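Local atomic coordinates of putative cytidylyltransferase (Burkholderia pseudomallei, PDB entry 5X9Q), a protein that probably transfers the adenylyl group of ATP to D-glycero-beta-D-manno-heptose 1-phosphate, yielding ADP-heptose and diphosphate in the heptose biosynthesis pathway. Residues 44-49 against 91-96. Numbering follows the deposited sequence.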
ATOM      1  N   VAL A  44      12.423  -2.154  -8.097  1.00 29.67           N
ATOM      2  CA  VAL A  44      12.822  -0.867  -7.575  1.00 28.61           C
ATOM      3  C   VAL A  44      11.704  -0.356  -6.668  1.00 26.02           C
ATOM      4  O   VAL A  44      11.943   0.065  -5.531  1.00 25.57           O
ATOM      5  CB  VAL A  44      13.138   0.126  -8.718  1.00 24.55           C
ATOM      6  CG1 VAL A  44      13.483   1.462  -8.136  1.00 23.41           C
ATOM      7  CG2 VAL A  44      14.310  -0.430  -9.555  1.00 23.53           C
ATOM      8  N   PHE A  45      10.485  -0.445  -7.187  1.00 25.49           N
ATOM      9  CA  PHE A  45       9.290  -0.006  -6.499  1.00 29.86           C
ATOM     10  C   PHE A  45       9.433   1.447  -6.039  1.00 30.32           C
ATOM     11  O   PHE A  45       9.155   1.744  -4.870  1.00 28.33           O
ATOM     12  CB  PHE A  45       8.996  -0.925  -5.308  1.00 25.05           C
ATOM     13  CG  PHE A  45       8.734  -2.359  -5.696  1.00 27.69           C
ATOM     14  CD1 PHE A  45       7.523  -2.733  -6.239  1.00 28.11           C
ATOM     15  CD2 PHE A  45       9.689  -3.331  -5.491  1.00 23.06           C
ATOM     16  CE1 PHE A  45       7.271  -4.052  -6.591  1.00 28.56           C
ATOM     17  CE2 PHE A  45       9.439  -4.656  -5.833  1.00 29.14           C
ATOM     18  CZ  PHE A  45       8.233  -5.010  -6.386  1.00 31.05           C
ATOM     19  N   ASP A  46       9.852   2.334  -6.958  1.00 30.82           N
ATOM     20  CA  ASP A  46      10.067   3.767  -6.658  1.00 31.14           C
ATOM     21  C   ASP A  46       8.777   4.429  -6.202  1.00 29.92           C
ATOM     22  O   ASP A  46       8.711   4.988  -5.114  1.00 34.38           O
ATOM     23  CB  ASP A  46      10.619   4.530  -7.873  1.00 35.27           C
ATOM     24  CG  ASP A  46      11.455   5.771  -7.471  1.00 44.36           C
ATOM     25  OD1 ASP A  46      11.573   6.057  -6.255  1.00 42.69           O
ATOM     26  OD2 ASP A  46      11.938   6.508  -8.369  1.00 46.74           O
ATOM     27  N   ILE A  47       7.766   4.389  -7.065  1.00 36.31           N
ATOM     28  CA  ILE A  47       6.411   4.835  -6.735  1.00 36.54           C
ATOM     29  C   ILE A  47       5.452   3.673  -6.893  1.00 36.00           C
ATOM     30  O   ILE A  47       5.331   3.128  -7.988  1.00 39.51           O
ATOM     31  CB  ILE A  47       5.933   5.999  -7.623  1.00 34.02           C
ATOM     32  CG1 ILE A  47       6.772   7.237  -7.346  1.00 42.55           C
ATOM     33  CG2 ILE A  47       4.497   6.367  -7.305  1.00 35.73           C
ATOM     34  CD1 ILE A  47       6.542   8.321  -8.350  1.00 56.57           C
ATOM     35  N   LEU A  48       4.797   3.274  -5.800  1.00 38.04           N
ATOM     36  CA  LEU A  48       3.844   2.172  -5.859  1.00 36.75           C
ATOM     37  C   LEU A  48       2.636   2.582  -6.657  1.00 38.72           C
ATOM     38  O   LEU A  48       2.078   3.659  -6.440  1.00 38.08           O
ATOM     39  CB  LEU A  48       3.398   1.724  -4.469  1.00 39.94           C
ATOM     40  CG  LEU A  48       4.259   0.771  -3.656  1.00 39.35           C
ATOM     41  CD1 LEU A  48       3.533   0.426  -2.382  1.00 37.27           C
ATOM     42  CD2 LEU A  48       4.455  -0.482  -4.452  1.00 34.83           C
ATOM     43  N   HIS A  49       2.204   1.699  -7.547  1.00 33.41           N
ATOM     44  CA  HIS A  49       0.950   1.900  -8.239  1.00 33.28           C
ATOM     45  C   HIS A  49       0.136   0.621  -8.117  1.00 37.14           C
ATOM     46  O   HIS A  49       0.598  -0.364  -7.536  1.00 34.13           O
ATOM     47  CB  HIS A  49       1.171   2.274  -9.705  1.00 29.76           C
ATOM     48  CG  HIS A  49       2.044   1.317 -10.447  1.00 39.98           C
ATOM     49  ND1 HIS A  49       1.627   0.047 -10.801  1.00 42.74           N
ATOM     50  CD2 HIS A  49       3.283   1.464 -10.978  1.00 42.70           C
ATOM     51  CE1 HIS A  49       2.594  -0.565 -11.462  1.00 43.44           C
ATOM     52  NE2 HIS A  49       3.611   0.273 -11.584  1.00 43.79           N
ATOM     53  N   GLU A  91      15.441   3.096   1.689  1.00 30.71           N
ATOM     54  CA  GLU A  91      14.850   2.728   2.977  1.00 38.87           C
ATOM     55  C   GLU A  91      13.375   3.071   2.852  1.00 35.96           C
ATOM     56  O   GLU A  91      12.515   2.358   3.344  1.00 36.90           O
ATOM     57  CB  GLU A  91      15.452   3.458   4.175  1.00 47.86           C
ATOM     58  CG  GLU A  91      14.875   2.927   5.500  1.00 58.32           C
ATOM     59  CD  GLU A  91      15.129   3.856   6.677  1.00 80.90           C
ATOM     60  OE1 GLU A  91      16.152   4.581   6.664  1.00 88.69           O
ATOM     61  OE2 GLU A  91      14.282   3.886   7.599  1.00 76.85           O
ATOM     62  N   ASP A  92      13.093   4.154   2.156  1.00 33.01           N
ATOM     63  CA  ASP A  92      11.725   4.566   1.954  1.00 36.60           C
ATOM     64  C   ASP A  92      10.977   3.635   1.016  1.00 31.67           C
ATOM     65  O   ASP A  92       9.825   3.298   1.284  1.00 32.74           O
ATOM     66  CB  ASP A  92      11.703   6.012   1.450  1.00 33.25           C
ATOM     67  CG  ASP A  92      11.959   7.011   2.572  1.00 37.04           C
ATOM     68  OD1 ASP A  92      12.370   6.575   3.680  1.00 39.91           O
ATOM     69  OD2 ASP A  92      11.769   8.227   2.347  1.00 44.52           O
ATOM     70  N   ARG A  93      11.638   3.187  -0.051  1.00 29.91           N
ATOM     71  CA  ARG A  93      11.009   2.262  -0.982  1.00 30.37           C
ATOM     72  C   ARG A  93      10.711   0.951  -0.282  1.00 28.78           C
ATOM     73  O   ARG A  93       9.641   0.388  -0.467  1.00 28.79           O
ATOM     74  CB  ARG A  93      11.885   2.031  -2.205  1.00 28.34           C
ATOM     75  CG  ARG A  93      11.914   3.219  -3.137  1.00 31.03           C
ATOM     76  CD  ARG A  93      12.761   2.952  -4.365  1.00 31.86           C
ATOM     77  NE  ARG A  93      14.189   3.034  -4.081  1.00 30.74           N
ATOM     78  CZ  ARG A  93      15.052   2.048  -4.310  1.00 33.04           C
ATOM     79  NH1 ARG A  93      14.628   0.896  -4.819  1.00 29.18           N
ATOM     80  NH2 ARG A  93      16.339   2.208  -4.021  1.00 33.67           N
ATOM     81  N   MET A  94      11.618   0.525   0.593  1.00 27.15           N
ATOM     82  CA  MET A  94      11.434  -0.716   1.328  1.00 26.35           C
ATOM     83  C   MET A  94      10.343  -0.573   2.384  1.00 31.59           C
ATOM     84  O   MET A  94       9.556  -1.499   2.582  1.00 27.40           O
ATOM     85  CB  MET A  94      12.741  -1.140   1.989  1.00 28.47           C
ATOM     86  CG  MET A  94      13.790  -1.562   0.989  1.00 30.64           C
ATOM     87  SD  MET A  94      15.376  -1.871   1.770  1.00 31.92           S
ATOM     88  CE  MET A  94      15.031  -3.374   2.696  1.00 30.35           C
ATOM     89  N   ALA A  95      10.293   0.578   3.055  1.00 29.75           N
ATOM     90  CA  ALA A  95       9.267   0.805   4.072  1.00 29.85           C
ATOM     91  C   ALA A  95       7.839   0.731   3.501  1.00 28.23           C
ATOM     92  O   ALA A  95       6.946   0.130   4.123  1.00 28.21           O
ATOM     93  CB  ALA A  95       9.503   2.144   4.770  1.00 27.61           C
ATOM     94  N   LEU A  96       7.623   1.322   2.323  1.00 29.51           N
ATOM     95  CA  LEU A  96       6.314   1.268   1.675  1.00 27.22           C
ATOM     96  C   LEU A  96       5.893  -0.162   1.454  1.00 27.03           C
ATOM     97  O   LEU A  96       4.771  -0.539   1.787  1.00 31.12           O
ATOM     98  CB  LEU A  96       6.331   1.995   0.339  1.00 31.67           C
ATOM     99  CG  LEU A  96       5.721   3.374   0.296  1.00 32.23           C
ATOM    100  CD1 LEU A  96       4.232   3.234   0.242  1.00 36.96           C
ATOM    101  CD2 LEU A  96       6.148   4.109   1.542  1.00 35.16           C
TER
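Arg93 reaches from its helix to the main chain of Val44, where NH1 donates a hydrogen bond of 2.9 Å to Val44 O. The bond is nearly straight, 165° at the hydrogen, and the oxygen sits at the guanidinium edge, in its plane. A bend at chi3 (-77°) turns the head group toward this carbonyl. The aliphatic part crosses the loop at a slant, over Phe45 O, and CD packs against Asp46 CA at 3.6 Å. Val44 CG1 lies 3.6 Å from Arg93 NH1, well out of the guanidinium plane. Asp46 is a charge neighbour rather than a salt-bridge partner, its OD1 being 4.6 Å from Arg93 NE with the carboxylate and guanidinium planes 85° apart. Leu48 and Leu96 pass alongside each other in opposite directions, touching through their CD1 methyls, 3.9 Å apart; Leu96 of the second subunit also packs on Leu48.

In the second shell, Arg93 NE donates to Asn88 O, and NH2 is held by Asn71 O and a salt bridge to Asp73, so all three guanidinium nitrogens are engaged. Asp46 OD2 accepts from Ile87 N, which ties the carboxylate to the chain leading into helix 90-98.

The loop 44-49 joins strand 38-43 to helix 50-62 in the Rossmann-like nucleotidyltransferase fold and ends at His49, first histidine of the HxGH signature that His52 completes. A buried arginine bonded to three backbone carbonyls thus links this turn to the end of strand 65-71 and the approach to helix 90-98, while the salt bridge to Asp73, with Asp46 more distantly, would probably offset the cost of burying the charge.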